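Local coordinates for uncharacterized protein (Ruminococcus gnavus, PDB 4QAN), which is of unknown function but has a cystatin-like fold, is a divergent member of the NTF2-like superfamily and can bind a magnesium ion, at residues A[33-38]-A[155-160]; A[102-107]-A[172-177]; A[118-123]-A[144-149]. One frame throughout, in Å; residues are numbered along the deposited sequence. Where two conformers were deposited one is given.

Interaction 1 (A[33-38]-A[155-160]); sequences YMLSAL and YRLGFT
Helix 27-39 packs against one face of an antiparallel sheet, as in a cystatin-like fold, and here residues 33-38 meet strand 153-164 through side chains alone. The two short segments cross at 125°, with their axes 11.9 Å apart at closest approach, so that the space is spanned from the strand by Leu157 and Phe159, two residues apart and on the same face. No hydrogen bond links the two segments; the contact is buried and apolar.

The first helix residue to touch is the selenomethionine Met34. Met34 CG stands anti to the backbone N, which sets this carbon 4.0 Å from Phe159 CE2, the two side chains crossing obliquely. Beyond CG the chain turns at both chi2 and chi3, carrying SE and the terminal methyl away from the strand, and the residue also packs on Ala46 of helix 43-48 and on Cys50. Leu35 follows, its CG beside the backbone N and anti to the carbonyl carbon (chi1 -69°). The residue starts off at the flank of the contact, but Leu35 CD2 does the touching: it meets Leu157 CD1 tip to tip at 4.0 Å and at the same time lies 4.1 Å from Phe159 CE2. One methyl thus bridges the two strand side chains. One turn on from Met34, Leu38 points to the strand while also packing on Phe102 and Ser106 of helix 87-108. The same helix brings Leu105 against Phe159, and Ile146 of the adjoining strand touches the ring as well, so both helices and the sheet converge on this phenylalanine. Leu38 completes the helix side of the contact obliquely at the ring's far tip, its CD1 4.2 Å from Phe159 CZ.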
loop_
_atom_site.group_PDB
_atom_site.type_symbol
_atom_site.label_atom_id
_atom_site.label_comp_id
_atom_site.label_asym_id
_atom_site.label_seq_id
_atom_site.Cartn_x
_atom_site.Cartn_y
_atom_site.Cartn_z
ATOM N N TYR A 33 -20.677 9.507 3.899
ATOM C CA TYR A 33 -20.064 9.351 2.587
ATOM C C TYR A 33 -19.543 7.929 2.461
ATOM O O TYR A 33 -19.798 7.256 1.466
ATOM C CB TYR A 33 -18.923 10.363 2.406
ATOM C CG TYR A 33 -18.130 10.211 1.112
ATOM C CD1 TYR A 33 -16.948 9.478 1.072
ATOM C CD2 TYR A 33 -18.562 10.812 -0.076
ATOM C CE1 TYR A 33 -16.227 9.353 -0.109
ATOM C CE2 TYR A 33 -17.840 10.678 -1.264
ATOM C CZ TYR A 33 -16.678 9.949 -1.275
ATOM O OH TYR A 33 -15.970 9.813 -2.462
HETATM N N MSE A 34 -18.837 7.459 3.480
HETATM C CA MSE A 34 -18.267 6.109 3.428
HETATM C C MSE A 34 -19.369 5.089 3.472
HETATM O O MSE A 34 -19.307 4.084 2.772
HETATM C CB MSE A 34 -17.247 5.932 4.544
HETATM C CG MSE A 34 -16.540 4.586 4.520
HETATM SE SE MSE A 34 -15.463 4.423 2.892
HETATM C CE MSE A 34 -14.068 5.748 3.291
ATOM N N LEU A 35 -20.389 5.331 4.284
ATOM C CA LEU A 35 -21.523 4.419 4.361
ATOM C C LEU A 35 -22.274 4.318 3.028
ATOM O O LEU A 35 -22.644 3.221 2.595
ATOM C CB LEU A 35 -22.471 4.848 5.471
ATOM C CG LEU A 35 -21.923 4.675 6.887
ATOM C CD1 LEU A 35 -22.815 5.403 7.880
ATOM C CD2 LEU A 35 -21.815 3.207 7.254
ATOM N N SER A 36 -22.502 5.459 2.382
ATOM C CA SER A 36 -23.088 5.476 1.037
ATOM C C SER A 36 -22.263 4.666 0.034
ATOM O O SER A 36 -22.806 3.885 -0.749
ATOM C CB SER A 36 -23.196 6.901 0.515
ATOM O OG SER A 36 -23.547 6.869 -0.850
ATOM N N ALA A 37 -20.953 4.883 0.043
ATOM C CA ALA A 37 -20.061 4.154 -0.848
ATOM C C ALA A 37 -20.299 2.662 -0.699
ATOM O O ALA A 37 -20.493 1.968 -1.694
ATOM C CB ALA A 37 -18.611 4.490 -0.552
ATOM N N LEU A 38 -20.297 2.188 0.551
ATOM C CA LEU A 38 -20.535 0.778 0.856
ATOM C C LEU A 38 -21.911 0.336 0.389
ATOM O O LEU A 38 -22.069 -0.759 -0.136
ATOM C CB LEU A 38 -20.394 0.513 2.355
ATOM C CG LEU A 38 -18.965 0.609 2.896
ATOM C CD1 LEU A 38 -18.951 0.967 4.369
ATOM C CD2 LEU A 38 -18.197 -0.686 2.668
ATOM N N TYR A 155 -26.607 -3.962 12.820
ATOM C CA TYR A 155 -25.173 -4.156 13.111
ATOM C C TYR A 155 -24.537 -2.883 13.672
ATOM O O TYR A 155 -25.017 -1.776 13.412
ATOM C CB TYR A 155 -24.404 -4.599 11.856
ATOM C CG TYR A 155 -25.011 -5.772 11.121
ATOM C CD1 TYR A 155 -25.944 -5.571 10.108
ATOM C CD2 TYR A 155 -24.655 -7.077 11.435
ATOM C CE1 TYR A 155 -26.505 -6.636 9.429
ATOM C CE2 TYR A 155 -25.212 -8.151 10.761
ATOM C CZ TYR A 155 -26.134 -7.924 9.759
ATOM O OH TYR A 155 -26.693 -8.980 9.082
ATOM N N ARG A 156 -23.471 -3.047 14.453
ATOM C CA ARG A 156 -22.663 -1.916 14.900
ATOM C C ARG A 156 -21.339 -1.947 14.151
ATOM O O ARG A 156 -20.740 -3.012 13.988
ATOM C CB ARG A 156 -22.421 -1.936 16.422
ATOM C CG ARG A 156 -21.441 -0.861 16.903
ATOM C CD ARG A 156 -21.402 -0.678 18.416
ATOM N NE ARG A 156 -21.086 -1.908 19.139
ATOM C CZ ARG A 156 -19.877 -2.468 19.212
ATOM N NH1 ARG A 156 -18.827 -1.930 18.599
ATOM N NH2 ARG A 156 -19.717 -3.591 19.899
ATOM N N LEU A 157 -20.890 -0.786 13.685
ATOM C CA LEU A 157 -19.577 -0.677 13.053
ATOM C C LEU A 157 -18.743 0.321 13.835
ATOM O O LEU A 157 -19.287 1.174 14.524
ATOM C CB LEU A 157 -19.704 -0.226 11.601
ATOM C CG LEU A 157 -20.800 -0.875 10.752
ATOM C CD1 LEU A 157 -21.090 -0.035 9.518
ATOM C CD2 LEU A 157 -20.408 -2.284 10.355
ATOM N N GLY A 158 -17.423 0.206 13.733
ATOM C CA GLY A 158 -16.522 1.167 14.354
ATOM C C GLY A 158 -15.600 1.767 13.320
ATOM O O GLY A 158 -14.765 1.065 12.769
ATOM N N PHE A 159 -15.760 3.056 13.032
ATOM C CA PHE A 159 -14.822 3.764 12.155
ATOM C C PHE A 159 -13.926 4.700 12.971
ATOM O O PHE A 159 -14.385 5.360 13.925
ATOM C CB PHE A 159 -15.548 4.604 11.081
ATOM C CG PHE A 159 -16.360 3.810 10.079
ATOM C CD1 PHE A 159 -16.340 2.414 10.037
ATOM C CD2 PHE A 159 -17.120 4.484 9.130
ATOM C CE1 PHE A 159 -17.090 1.716 9.106
ATOM C CE2 PHE A 159 -17.873 3.787 8.190
ATOM C CZ PHE A 159 -17.857 2.404 8.178
ATOM N N THR A 160 -12.654 4.765 12.575
ATOM C CA THR A 160 -11.738 5.788 13.056
ATOM C C THR A 160 -11.643 6.908 12.012
ATOM O O THR A 160 -11.076 6.727 10.930
ATOM C CB THR A 160 -10.340 5.217 13.336
ATOM O OG1 THR A 160 -10.445 4.100 14.227
ATOM C CG2 THR A 160 -9.434 6.279 13.942
#

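Interaction 2 (A[102-107]-A[172-177]); sequences FEELST and SLKEGL
The turn that leaves strand 167-172 of the cystatin-like sheet packs on helix 87-108 through two leucines, with an ion pair bordering them. Leu105 and Leu173 adopt much the same conformation, each with CG beside the backbone N and a like second torsion, and cross obliquely so that Leu105 CD2 lies 4.0 Å from Leu173 CD2. The other branch of Leu105, CD1, rests 4.0 Å from Lys174 CG, where the leucine and the lysine run past each other in opposite directions. A turn earlier on the helix, Phe102 sends its ring away from this loop, towards Leu38 and Leu43, and offers only its backbone side to Leu173.

Lys174 has CG beside the backbone N and a bend at chi3 (-74°), which turns its ammonium towards the helix. The stronger partner of that ammonium is Ile183 O, to which it donates; the carboxylate of Glu104 is the second, so NZ is held by two residues. Glu104 reaches out fully extended, with CG anti to its own N (chi1 -177°), and the two chains meet at about a right angle. In the resulting salt bridge Lys174 NZ lies 3.2 Å from Glu104 OE1, approaching from above the carboxylate plane, with a weak second bond to OE2. Gln101 of the helix further holds the turn, bonding Leu173 N and Ser172 OG. Ser172 OG in turn donates to Lys174 O at 2.7 Å, in the carbonyl plane and on a lone pair.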
loop_
_atom_site.group_PDB
_atom_site.type_symbol
_atom_site.label_atom_id
_atom_site.label_comp_id
_atom_site.label_asym_id
_atom_site.label_seq_id
_atom_site.Cartn_x
_atom_site.Cartn_y
_atom_site.Cartn_z
ATOM N N PHE A 102 -12.832 -2.574 2.833
ATOM C CA PHE A 102 -14.067 -2.430 2.088
ATOM C C PHE A 102 -14.659 -3.806 1.767
ATOM O O PHE A 102 -15.825 -4.057 2.029
ATOM C CB PHE A 102 -13.806 -1.641 0.812
ATOM C CG PHE A 102 -15.036 -1.371 0.003
ATOM C CD1 PHE A 102 -15.850 -0.292 0.301
ATOM C CD2 PHE A 102 -15.370 -2.191 -1.073
ATOM C CE1 PHE A 102 -16.975 -0.037 -0.457
ATOM C CE2 PHE A 102 -16.493 -1.943 -1.834
ATOM C CZ PHE A 102 -17.294 -0.861 -1.528
ATOM N N GLU A 103 -13.835 -4.688 1.210
ATOM C CA GLU A 103 -14.307 -6.026 0.813
ATOM C C GLU A 103 -14.795 -6.836 2.012
ATOM O O GLU A 103 -15.864 -7.456 1.956
ATOM C CB GLU A 103 -13.214 -6.782 0.050
ATOM C CG GLU A 103 -12.933 -6.205 -1.336
ATOM C CD GLU A 103 -11.733 -6.850 -2.028
ATOM O OE1 GLU A 103 -10.943 -7.529 -1.355
ATOM O OE2 GLU A 103 -11.565 -6.674 -3.251
ATOM N N GLU A 104 -14.026 -6.806 3.099
ATOM C CA GLU A 104 -14.400 -7.515 4.320
ATOM C C GLU A 104 -15.784 -7.082 4.848
ATOM O O GLU A 104 -16.652 -7.935 5.076
ATOM C CB GLU A 104 -13.336 -7.329 5.392
ATOM C CG GLU A 104 -13.611 -8.101 6.667
ATOM C CD GLU A 104 -12.498 -7.990 7.689
ATOM O OE1 GLU A 104 -11.385 -7.539 7.336
ATOM O OE2 GLU A 104 -12.741 -8.369 8.852
ATOM N N LEU A 105 -15.996 -5.778 5.030
ATOM C CA LEU A 105 -17.301 -5.282 5.506
ATOM C C LEU A 105 -18.419 -5.611 4.530
ATOM O O LEU A 105 -19.546 -5.865 4.943
ATOM C CB LEU A 105 -17.293 -3.765 5.726
ATOM C CG LEU A 105 -16.871 -3.216 7.088
ATOM C CD1 LEU A 105 -15.390 -3.463 7.362
ATOM C CD2 LEU A 105 -17.180 -1.727 7.150
ATOM N N SER A 106 -18.116 -5.568 3.236
ATOM C CA SER A 106 -19.091 -5.914 2.201
ATOM C C SER A 106 -19.452 -7.396 2.265
ATOM O O SER A 106 -20.549 -7.774 1.890
ATOM C CB SER A 106 -18.559 -5.570 0.807
ATOM O OG SER A 106 -18.536 -4.163 0.597
ATOM N N THR A 107 -18.525 -8.221 2.742
ATOM C CA THR A 107 -18.770 -9.646 2.931
ATOM C C THR A 107 -19.485 -9.889 4.253
ATOM O O THR A 107 -20.484 -10.591 4.295
ATOM C CB THR A 107 -17.448 -10.443 2.915
ATOM O OG1 THR A 107 -16.944 -10.490 1.582
ATOM C CG2 THR A 107 -17.640 -11.878 3.416
ATOM N N SER A 172 -9.795 4.508 9.266
ATOM C CA SER A 172 -10.068 3.079 9.274
ATOM C C SER A 172 -11.549 2.796 9.347
ATOM O O SER A 172 -12.288 3.515 10.016
ATOM C CB SER A 172 -9.353 2.405 10.439
ATOM O OG SER A 172 -9.430 0.994 10.343
ATOM N N LEU A 173 -11.968 1.753 8.637
ATOM C CA LEU A 173 -13.361 1.287 8.628
ATOM C C LEU A 173 -13.607 0.289 9.756
ATOM O O LEU A 173 -14.697 -0.266 9.878
ATOM C CB LEU A 173 -13.693 0.618 7.286
ATOM C CG LEU A 173 -14.096 1.557 6.150
ATOM C CD1 LEU A 173 -12.897 2.292 5.555
ATOM C CD2 LEU A 173 -14.825 0.754 5.086
ATOM N N LYS A 174 -12.550 0.032 10.526
ATOM C CA LYS A 174 -12.594 -0.790 11.715
ATOM C C LYS A 174 -11.841 -0.076 12.842
ATOM O O LYS A 174 -10.902 0.685 12.607
ATOM C CB LYS A 174 -11.976 -2.151 11.415
ATOM C CG LYS A 174 -12.701 -2.868 10.290
ATOM C CD LYS A 174 -12.349 -4.344 10.232
ATOM C CE LYS A 174 -10.967 -4.582 9.672
ATOM N NZ LYS A 174 -10.506 -5.953 10.001
ATOM N N GLU A 175 -12.274 -0.332 14.065
ATOM C CA GLU A 175 -11.762 0.328 15.271
ATOM C C GLU A 175 -10.239 0.360 15.302
ATOM O O GLU A 175 -9.594 -0.587 14.888
ATOM C CB GLU A 175 -12.261 -0.450 16.483
ATOM C CG GLU A 175 -12.427 0.350 17.749
ATOM C CD GLU A 175 -13.109 -0.479 18.821
ATOM O OE1 GLU A 175 -12.548 -1.538 19.180
ATOM O OE2 GLU A 175 -14.202 -0.083 19.284
ATOM N N GLY A 176 -9.672 1.453 15.801
ATOM C CA GLY A 176 -8.227 1.581 15.956
ATOM C C GLY A 176 -7.527 2.039 14.689
ATOM O O GLY A 176 -8.112 2.736 13.851
ATOM N N LEU A 177 -6.262 1.646 14.556
ATOM C CA LEU A 177 -5.455 2.006 13.415
ATOM C C LEU A 177 -5.703 1.046 12.268
ATOM O O LEU A 177 -5.935 -0.153 12.480
ATOM C CB LEU A 177 -3.958 1.965 13.768
ATOM C CG LEU A 177 -3.387 2.989 14.751
ATOM C CD1 LEU A 177 -1.879 2.813 14.842
ATOM C CD2 LEU A 177 -3.724 4.427 14.360
#

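Interaction 3 (A[118-123]-A[144-149]); sequences LEIAEK and LEIYVK
Two main-chain bonds between Ala121 and Glu145 define the antiparallel pairing of strand 116-122 with strand 140-150. Ala121 N donates to Glu145 O at 2.8 Å and almost straight, 175° at the hydrogen, while Glu145 N returns a 2.8 Å bond to Ala121 O; in both the donor sits nearly along the C=O axis. Further along, Tyr147 N donates to Glu119 O, again at 2.8 Å. The ladder then breaks step in a classic beta bulge: Leu118 and Glu119 both face Tyr147, whose carbonyl oxygen takes Leu118 N at 2.8 Å and Glu119 N at 3.2 Å, both in the carbonyl plane. The bond from Leu118 is the more bent, 143° at the hydrogen.

Side chains divide between the faces. Ile120, Leu144 and Ile146 lie on the buried one, where Ile120 and Ile146 reach Val31 of helix 27-39; Glu122 ends this face at the exposed strand end. Ile120 CG2, anti to its backbone N, presses on Leu144 CD2 at 3.3 Å, tighter than an ordinary methyl contact. Glu119, Ala121, Glu145 and Tyr147 occupy the opposite, partly exposed face. Beyond the strand end, the aliphatic part of Lys123 crosses Glu145 at about a right angle.

At the bulge, Leu118 lays CG and CD1 over the Tyr147-Val148 backbone and brings CD2 within 3.9 Å of Lys149 CB. An alanine here would lack CG and both methyls and would probably lose the packing on Val148 and Lys149, leaving the bulge held mainly by its backbone bonds. The pairing therefore rests on main-chain bonds, while the side chains give the sheet two unlike faces, a largely apolar one towards the helix and a more polar one turned outward.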
loop_
_atom_site.group_PDB
_atom_site.type_symbol
_atom_site.label_atom_id
_atom_site.label_comp_id
_atom_site.label_asym_id
_atom_site.label_seq_id
_atom_site.Cartn_x
_atom_site.Cartn_y
_atom_site.Cartn_z
ATOM N N LEU A 118 -29.048 4.067 11.345
ATOM C CA LEU A 118 -29.900 4.276 12.520
ATOM C C LEU A 118 -29.332 5.360 13.425
ATOM O O LEU A 118 -30.056 6.241 13.886
ATOM C CB LEU A 118 -30.050 2.980 13.311
ATOM C CG LEU A 118 -30.474 1.751 12.504
ATOM C CD1 LEU A 118 -30.511 0.529 13.407
ATOM C CD2 LEU A 118 -31.813 1.962 11.814
ATOM N N GLU A 119 -28.030 5.281 13.683
ATOM C CA GLU A 119 -27.347 6.263 14.513
ATOM C C GLU A 119 -25.845 6.242 14.269
ATOM O O GLU A 119 -25.272 5.217 13.909
ATOM C CB GLU A 119 -27.639 5.987 15.989
ATOM C CG GLU A 119 -26.825 6.817 16.972
ATOM C CD GLU A 119 -27.346 6.723 18.391
ATOM O OE1 GLU A 119 -28.207 5.855 18.663
ATOM O OE2 GLU A 119 -26.890 7.520 19.236
ATOM N N ILE A 120 -25.226 7.399 14.464
ATOM C CA ILE A 120 -23.780 7.533 14.478
ATOM C C ILE A 120 -23.440 8.166 15.817
ATOM O O ILE A 120 -23.851 9.296 16.080
ATOM C CB ILE A 120 -23.293 8.443 13.329
ATOM C CG1 ILE A 120 -23.568 7.782 11.979
ATOM C CG2 ILE A 120 -21.805 8.740 13.461
ATOM C CD1 ILE A 120 -23.364 8.705 10.797
ATOM N N ALA A 121 -22.706 7.445 16.663
ATOM C CA ALA A 121 -22.387 7.927 18.010
ATOM C C ALA A 121 -20.887 8.119 18.191
ATOM O O ALA A 121 -20.106 7.305 17.722
ATOM C CB ALA A 121 -22.924 6.957 19.049
ATOM N N GLU A 122 -20.496 9.194 18.875
ATOM C CA GLU A 122 -19.087 9.468 19.163
ATOM C C GLU A 122 -18.639 8.707 20.400
ATOM O O GLU A 122 -19.072 9.020 21.495
ATOM C CB GLU A 122 -18.844 10.970 19.381
ATOM C CG GLU A 122 -18.857 11.800 18.103
ATOM C CD GLU A 122 -18.332 13.216 18.297
ATOM O OE1 GLU A 122 -17.340 13.406 19.040
ATOM O OE2 GLU A 122 -18.909 14.142 17.688
ATOM N N LYS A 123 -17.761 7.724 20.227
ATOM C CA LYS A 123 -17.260 6.922 21.353
ATOM C C LYS A 123 -16.566 7.814 22.393
ATOM O O LYS A 123 -15.940 8.810 22.036
ATOM C CB LYS A 123 -16.305 5.832 20.853
ATOM C CG LYS A 123 -16.463 4.503 21.563
ATOM C CD LYS A 123 -15.567 3.435 20.964
ATOM C CE LYS A 123 -14.145 3.568 21.477
ATOM N NZ LYS A 123 -13.254 2.509 20.931
ATOM N N LEU A 144 -15.888 6.530 16.113
ATOM C CA LEU A 144 -17.341 6.510 16.031
ATOM C C LEU A 144 -17.881 5.100 16.021
ATOM O O LEU A 144 -17.307 4.207 15.401
ATOM C CB LEU A 144 -17.840 7.251 14.786
ATOM C CG LEU A 144 -17.538 8.756 14.776
ATOM C CD1 LEU A 144 -16.286 9.045 13.964
ATOM C CD2 LEU A 144 -18.711 9.558 14.235
ATOM N N GLU A 145 -18.979 4.918 16.747
ATOM C CA GLU A 145 -19.775 3.709 16.692
ATOM C C GLU A 145 -20.938 3.988 15.758
ATOM O O GLU A 145 -21.630 4.998 15.910
ATOM C CB GLU A 145 -20.320 3.364 18.075
ATOM C CG GLU A 145 -19.269 3.186 19.158
ATOM C CD GLU A 145 -19.888 2.848 20.503
ATOM O OE1 GLU A 145 -21.103 3.091 20.684
ATOM O OE2 GLU A 145 -19.165 2.337 21.382
ATOM N N ILE A 146 -21.167 3.091 14.806
ATOM C CA ILE A 146 -22.190 3.306 13.789
ATOM C C ILE A 146 -23.195 2.163 13.830
ATOM O O ILE A 146 -22.822 1.002 13.716
ATOM C CB ILE A 146 -21.548 3.412 12.393
ATOM C CG1 ILE A 146 -20.474 4.503 12.388
ATOM C CG2 ILE A 146 -22.587 3.697 11.317
ATOM C CD1 ILE A 146 -19.470 4.343 11.275
ATOM N N TYR A 147 -24.467 2.502 14.003
ATOM C CA TYR A 147 -25.534 1.509 14.032
ATOM C C TYR A 147 -26.296 1.559 12.716
ATOM O O TYR A 147 -26.883 2.582 12.363
ATOM C CB TYR A 147 -26.473 1.751 15.227
ATOM C CG TYR A 147 -25.757 1.645 16.558
ATOM C CD1 TYR A 147 -25.643 0.423 17.213
ATOM C CD2 TYR A 147 -25.158 2.760 17.144
ATOM C CE1 TYR A 147 -24.970 0.316 18.423
ATOM C CE2 TYR A 147 -24.481 2.665 18.353
ATOM C CZ TYR A 147 -24.389 1.439 18.990
ATOM O OH TYR A 147 -23.719 1.324 20.188
ATOM N N VAL A 148 -26.272 0.450 11.990
ATOM C CA VAL A 148 -26.983 0.345 10.725
ATOM C C VAL A 148 -27.954 -0.827 10.750
ATOM O O VAL A 148 -27.925 -1.639 11.669
ATOM C CB VAL A 148 -26.010 0.183 9.541
ATOM C CG1 VAL A 148 -25.034 1.353 9.505
ATOM C CG2 VAL A 148 -25.268 -1.151 9.606
ATOM N N LYS A 149 -28.802 -0.903 9.725
ATOM C CA LYS A 149 -29.818 -1.947 9.614
ATOM C C LYS A 149 -29.859 -2.532 8.203
ATOM O O LYS A 149 -29.879 -1.782 7.223
ATOM C CB LYS A 149 -31.183 -1.369 9.973
ATOM C CG LYS A 149 -32.348 -2.288 9.656
ATOM C CD LYS A 149 -33.666 -1.632 10.005
ATOM C CE LYS A 149 -34.834 -2.512 9.609
ATOM N NZ LYS A 149 -36.125 -1.841 9.906
#

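Overall arrangement
All three contacts belong to the N-terminal cystatin-like unit, with strand 153-164 in the middle. Interactions 1 and 3, centred about 9 Å apart, share the sheet: Leu157 N lies 2.6 Å from Ile146 O, a probable hydrogen bond, and Phe159 CD2 packs on Ile146 CD1. On its other edge the same strand meets the start of 172-177, Thr160 N lying 2.9 Å from Ser172 O. The helices join interactions 1 and 2, centred about 8 Å apart, as Leu38 CD2 touches Phe102 CD1 at 3.4 Å. Interactions 2 and 3 are more distant, about 14 Å between centres. None lies near Ser360, a magnesium-binding residue of this protein, which lies between strands 349-353 and 367-369 of the second sheet.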